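Local coordinates for protein DNA polymerase III subunit beta (Deinococcus radiodurans, PDB 4TRT) that probably tethers DNA polymerases and other proteins to DNA for processive replication, as a ring-shaped head-to-tail homodimer around the duplex, at residues V152-R166 against K229-V241. Sequence-based numbering, arbitrary orientation.
Sequences VFRGIKLEHHGESAR and KLLDGDFPDYERV
Phe-235 packs against Lys-157 and Phe-153 in the apolar half of this contact. Lys-157 CB lies over one face of its ring, 3.9 Å from the centroid in a CH-pi contact, and Pro-236 CD sits above the opposite face, displaced toward the rim. Phe-153 meets it edge-to-face, with centroids 5.5 Å apart and planes at 85°, and also rests its CZ on Pro-236 CG at 3.4 Å. Val-152 CG2 packs against Pro-236 CD at 3.5 Å.

The polar half centres on Tyr-238. Its hydroxyl donates to Glu-159 OE2 (2.6 Å) and accepts a nearly straight bond from Arg-166 NH1 (3.1 Å, 164°), lying in the guanidinium plane. Lys-157, extended with CG anti to the backbone N (chi1 -167°), runs past Phe-235 and brings NZ to Glu-159 OE2 at 2.8 Å, on the carboxylate face opposite Tyr-238. His-161 NE2 takes the anti lone pair of Glu-159 OE1, so three side chains fix this buried carboxylate, and nearby Lys-157 probably favours its charged form. Arg-166 also pairs with Asp-179.

Water bridges Lys-157 NZ to the Pro-236 carbonyl. The contact lays the loop between strands 224-229 and 248-253, which links the central and C-terminal domains of the three-domain beta subunit, across the antiparallel hairpin 155-161/164-170.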
# COMPACT_ATOMS: atom_id res chain seq x y z
N VAL A 152 5.87 10.41 32.07
CA VAL A 152 5.15 11.57 31.53
C VAL A 152 5.49 11.87 30.07
O VAL A 152 4.61 12.36 29.33
CB VAL A 152 5.34 12.86 32.37
CG1 VAL A 152 4.68 12.70 33.74
CG2 VAL A 152 6.81 13.19 32.55
N PHE A 153 6.73 11.59 29.64
CA PHE A 153 7.13 11.88 28.25
C PHE A 153 6.56 10.90 27.23
O PHE A 153 6.69 11.09 26.01
CB PHE A 153 8.66 11.92 28.10
CG PHE A 153 9.31 13.19 28.62
CD1 PHE A 153 8.71 14.44 28.45
CD2 PHE A 153 10.56 13.14 29.21
CE1 PHE A 153 9.33 15.59 28.90
CE2 PHE A 153 11.18 14.30 29.66
CZ PHE A 153 10.56 15.53 29.50
N ARG A 154 5.87 9.88 27.72
CA ARG A 154 5.18 8.94 26.88
C ARG A 154 3.81 9.49 26.46
O ARG A 154 3.14 8.89 25.64
CB ARG A 154 5.05 7.56 27.58
CG ARG A 154 6.38 7.06 28.16
CD ARG A 154 6.26 5.77 28.95
NE ARG A 154 7.46 5.59 29.77
CZ ARG A 154 7.52 4.91 30.91
NH1 ARG A 154 6.44 4.29 31.38
NH2 ARG A 154 8.66 4.85 31.59
N GLY A 155 3.43 10.65 26.99
CA GLY A 155 2.15 11.26 26.64
C GLY A 155 2.27 12.66 26.06
O GLY A 155 3.37 13.21 25.94
N ILE A 156 1.13 13.21 25.66
CA ILE A 156 1.08 14.55 25.12
C ILE A 156 0.41 15.46 26.16
O ILE A 156 -0.71 15.17 26.63
CB ILE A 156 0.30 14.62 23.78
CG1 ILE A 156 1.07 14.00 22.61
CG2 ILE A 156 0.03 16.07 23.42
CD1 ILE A 156 1.45 12.56 22.76
N LYS A 157 1.07 16.56 26.53
CA LYS A 157 0.49 17.49 27.48
C LYS A 157 -0.49 18.41 26.76
O LYS A 157 -0.21 18.88 25.68
CB LYS A 157 1.56 18.36 28.14
CG LYS A 157 1.05 19.13 29.37
CD LYS A 157 2.00 20.25 29.74
CE LYS A 157 1.68 20.92 31.07
NZ LYS A 157 2.51 22.15 31.21
N LEU A 158 -1.65 18.64 27.38
CA LEU A 158 -2.57 19.69 26.96
C LEU A 158 -2.61 20.77 28.04
O LEU A 158 -2.85 20.46 29.21
CB LEU A 158 -3.96 19.10 26.72
CG LEU A 158 -5.04 20.13 26.33
CD1 LEU A 158 -4.72 20.69 24.96
CD2 LEU A 158 -6.43 19.52 26.33
N GLU A 159 -2.37 22.01 27.65
CA GLU A 159 -2.41 23.17 28.54
C GLU A 159 -3.52 24.11 28.11
O GLU A 159 -3.68 24.34 26.90
CB GLU A 159 -1.13 24.00 28.42
CG GLU A 159 0.13 23.37 28.93
CD GLU A 159 1.36 24.23 28.64
OE1 GLU A 159 1.22 25.39 28.21
OE2 GLU A 159 2.48 23.74 28.85
N HIS A 160 -4.25 24.68 29.06
CA HIS A 160 -5.22 25.74 28.77
C HIS A 160 -4.72 27.09 29.21
O HIS A 160 -4.12 27.22 30.28
CB HIS A 160 -6.57 25.43 29.41
CG HIS A 160 -7.36 24.40 28.66
ND1 HIS A 160 -7.25 23.08 28.89
CD2 HIS A 160 -8.29 24.54 27.63
CE1 HIS A 160 -8.08 22.42 28.07
NE2 HIS A 160 -8.71 23.32 27.29
N HIS A 161 -4.95 28.10 28.36
CA HIS A 161 -4.53 29.49 28.62
C HIS A 161 -5.61 30.44 28.17
O HIS A 161 -5.37 31.27 27.30
CB HIS A 161 -3.23 29.84 27.88
CG HIS A 161 -2.08 28.91 28.14
ND1 HIS A 161 -1.17 29.13 29.12
CD2 HIS A 161 -1.67 27.75 27.48
CE1 HIS A 161 -0.25 28.14 29.11
NE2 HIS A 161 -0.55 27.30 28.10
N GLY A 162 -6.81 30.30 28.73
CA GLY A 162 -7.87 31.28 28.50
C GLY A 162 -8.46 31.25 27.09
O GLY A 162 -9.32 30.42 26.79
N GLU A 163 -8.01 32.16 26.24
CA GLU A 163 -8.46 32.23 24.85
C GLU A 163 -7.79 31.18 23.95
O GLU A 163 -8.18 30.99 22.80
CB GLU A 163 -8.20 33.62 24.26
CG GLU A 163 -9.00 34.75 24.91
CD GLU A 163 -8.63 36.12 24.36
OE1 GLU A 163 -7.80 36.19 23.41
OE2 GLU A 163 -9.16 37.13 24.86
N SER A 164 -6.76 30.49 24.45
CA SER A 164 -6.06 29.50 23.64
C SER A 164 -5.56 28.33 24.48
O SER A 164 -5.57 28.37 25.71
CB SER A 164 -4.89 30.16 22.87
OG SER A 164 -3.69 30.14 23.61
N ALA A 165 -5.17 27.28 23.78
CA ALA A 165 -4.65 26.08 24.40
C ALA A 165 -3.37 25.66 23.67
O ALA A 165 -3.05 26.19 22.60
CB ALA A 165 -5.69 24.98 24.32
N ARG A 166 -2.66 24.70 24.24
CA ARG A 166 -1.38 24.26 23.70
C ARG A 166 -1.20 22.78 23.92
O ARG A 166 -1.55 22.26 25.00
CB ARG A 166 -0.25 25.02 24.39
CG ARG A 166 1.13 24.44 24.15
CD ARG A 166 2.19 25.28 24.85
NE ARG A 166 2.44 26.50 24.14
CZ ARG A 166 3.49 27.29 24.32
NH1 ARG A 166 4.41 26.99 25.24
NH2 ARG A 166 3.63 28.37 23.58
N LYS A 229 -7.43 6.72 29.09
CA LYS A 229 -6.73 6.91 30.33
C LYS A 229 -5.94 8.20 30.24
O LYS A 229 -5.63 8.66 29.15
CB LYS A 229 -5.76 5.76 30.58
CG LYS A 229 -6.43 4.43 30.78
CD LYS A 229 -5.39 3.32 30.92
CE LYS A 229 -6.06 1.96 30.92
NZ LYS A 229 -5.05 0.93 30.56
N LEU A 230 -5.63 8.78 31.39
CA LEU A 230 -4.77 9.94 31.46
C LEU A 230 -3.55 9.55 32.30
O LEU A 230 -3.67 8.76 33.22
CB LEU A 230 -5.48 11.10 32.16
CG LEU A 230 -6.60 11.81 31.39
CD1 LEU A 230 -7.24 12.88 32.27
CD2 LEU A 230 -6.06 12.38 30.09
N LEU A 231 -2.38 10.13 32.00
CA LEU A 231 -1.18 9.84 32.79
C LEU A 231 -1.11 10.76 34.00
O LEU A 231 -1.52 11.92 33.94
CB LEU A 231 0.08 10.01 31.94
CG LEU A 231 0.17 9.14 30.68
CD1 LEU A 231 1.55 9.30 30.04
CD2 LEU A 231 -0.10 7.66 30.95
N ASP A 232 -0.61 10.20 35.10
CA ASP A 232 -0.40 10.95 36.33
C ASP A 232 0.91 11.71 36.28
O ASP A 232 1.77 11.45 35.45
CB ASP A 232 -0.38 10.01 37.53
CG ASP A 232 -1.77 9.68 38.04
OD1 ASP A 232 -2.36 10.55 38.72
OD2 ASP A 232 -2.25 8.57 37.77
N GLY A 233 1.06 12.65 37.20
CA GLY A 233 2.30 13.42 37.31
C GLY A 233 2.18 14.75 36.61
O GLY A 233 1.22 15.01 35.91
N ASP A 234 3.18 15.59 36.81
CA ASP A 234 3.27 16.86 36.11
C ASP A 234 4.24 16.68 34.95
O ASP A 234 5.35 16.17 35.10
CB ASP A 234 3.79 17.96 37.05
CG ASP A 234 2.79 18.35 38.14
OD1 ASP A 234 1.57 18.17 37.95
OD2 ASP A 234 3.22 18.89 39.18
N PHE A 235 3.83 17.13 33.78
CA PHE A 235 4.74 17.23 32.66
C PHE A 235 5.94 18.12 33.02
O PHE A 235 5.78 19.15 33.69
CB PHE A 235 4.01 17.81 31.47
CG PHE A 235 4.61 17.43 30.15
CD1 PHE A 235 4.40 16.16 29.62
CD2 PHE A 235 5.37 18.33 29.45
CE1 PHE A 235 4.95 15.82 28.40
CE2 PHE A 235 5.94 17.98 28.24
CZ PHE A 235 5.73 16.72 27.72
N PRO A 236 7.16 17.73 32.60
CA PRO A 236 8.33 18.52 33.02
C PRO A 236 8.38 19.92 32.41
O PRO A 236 7.66 20.22 31.46
CB PRO A 236 9.51 17.67 32.54
CG PRO A 236 8.95 16.29 32.35
CD PRO A 236 7.57 16.54 31.84
N ASP A 237 9.24 20.76 32.95
CA ASP A 237 9.38 22.14 32.47
C ASP A 237 10.17 22.17 31.15
O ASP A 237 11.38 22.37 31.14
CB ASP A 237 10.04 23.02 33.54
CG ASP A 237 10.06 24.50 33.16
OD1 ASP A 237 9.47 24.87 32.14
OD2 ASP A 237 10.67 25.31 33.90
N TYR A 238 9.46 21.96 30.05
CA TYR A 238 10.05 21.99 28.69
C TYR A 238 10.60 23.37 28.29
O TYR A 238 11.46 23.44 27.41
CB TYR A 238 9.02 21.50 27.64
CG TYR A 238 7.78 22.35 27.57
CD1 TYR A 238 7.73 23.47 26.75
CD2 TYR A 238 6.66 22.03 28.32
CE1 TYR A 238 6.61 24.27 26.69
CE2 TYR A 238 5.52 22.82 28.26
CZ TYR A 238 5.50 23.94 27.45
OH TYR A 238 4.39 24.74 27.40
N GLU A 239 10.12 24.45 28.93
CA GLU A 239 10.64 25.80 28.65
C GLU A 239 12.14 25.87 28.83
O GLU A 239 12.81 26.60 28.10
CB GLU A 239 10.02 26.87 29.56
CG GLU A 239 8.59 27.24 29.23
CD GLU A 239 8.43 27.88 27.87
OE1 GLU A 239 9.41 28.48 27.36
OE2 GLU A 239 7.32 27.78 27.31
N ARG A 240 12.64 25.13 29.82
CA ARG A 240 14.07 25.15 30.15
C ARG A 240 14.95 24.66 29.01
O ARG A 240 16.11 25.05 28.95
CB ARG A 240 14.38 24.30 31.41
CG ARG A 240 13.75 24.75 32.73
CD ARG A 240 14.44 24.09 33.92
NE ARG A 240 15.70 24.74 34.29
CZ ARG A 240 16.52 24.30 35.25
NH1 ARG A 240 16.24 23.19 35.92
NH2 ARG A 240 17.64 24.97 35.54
N VAL A 241 14.44 23.81 28.13
CA VAL A 241 15.25 23.26 27.03
C VAL A 241 15.04 24.00 25.70
O VAL A 241 15.65 23.63 24.68
CB VAL A 241 15.03 21.74 26.85
CG1 VAL A 241 15.37 20.98 28.13
CG2 VAL A 241 13.61 21.41 26.38
O HOH W 1 5.20 21.89 31.63
O HOH W 2 7.01 28.60 24.60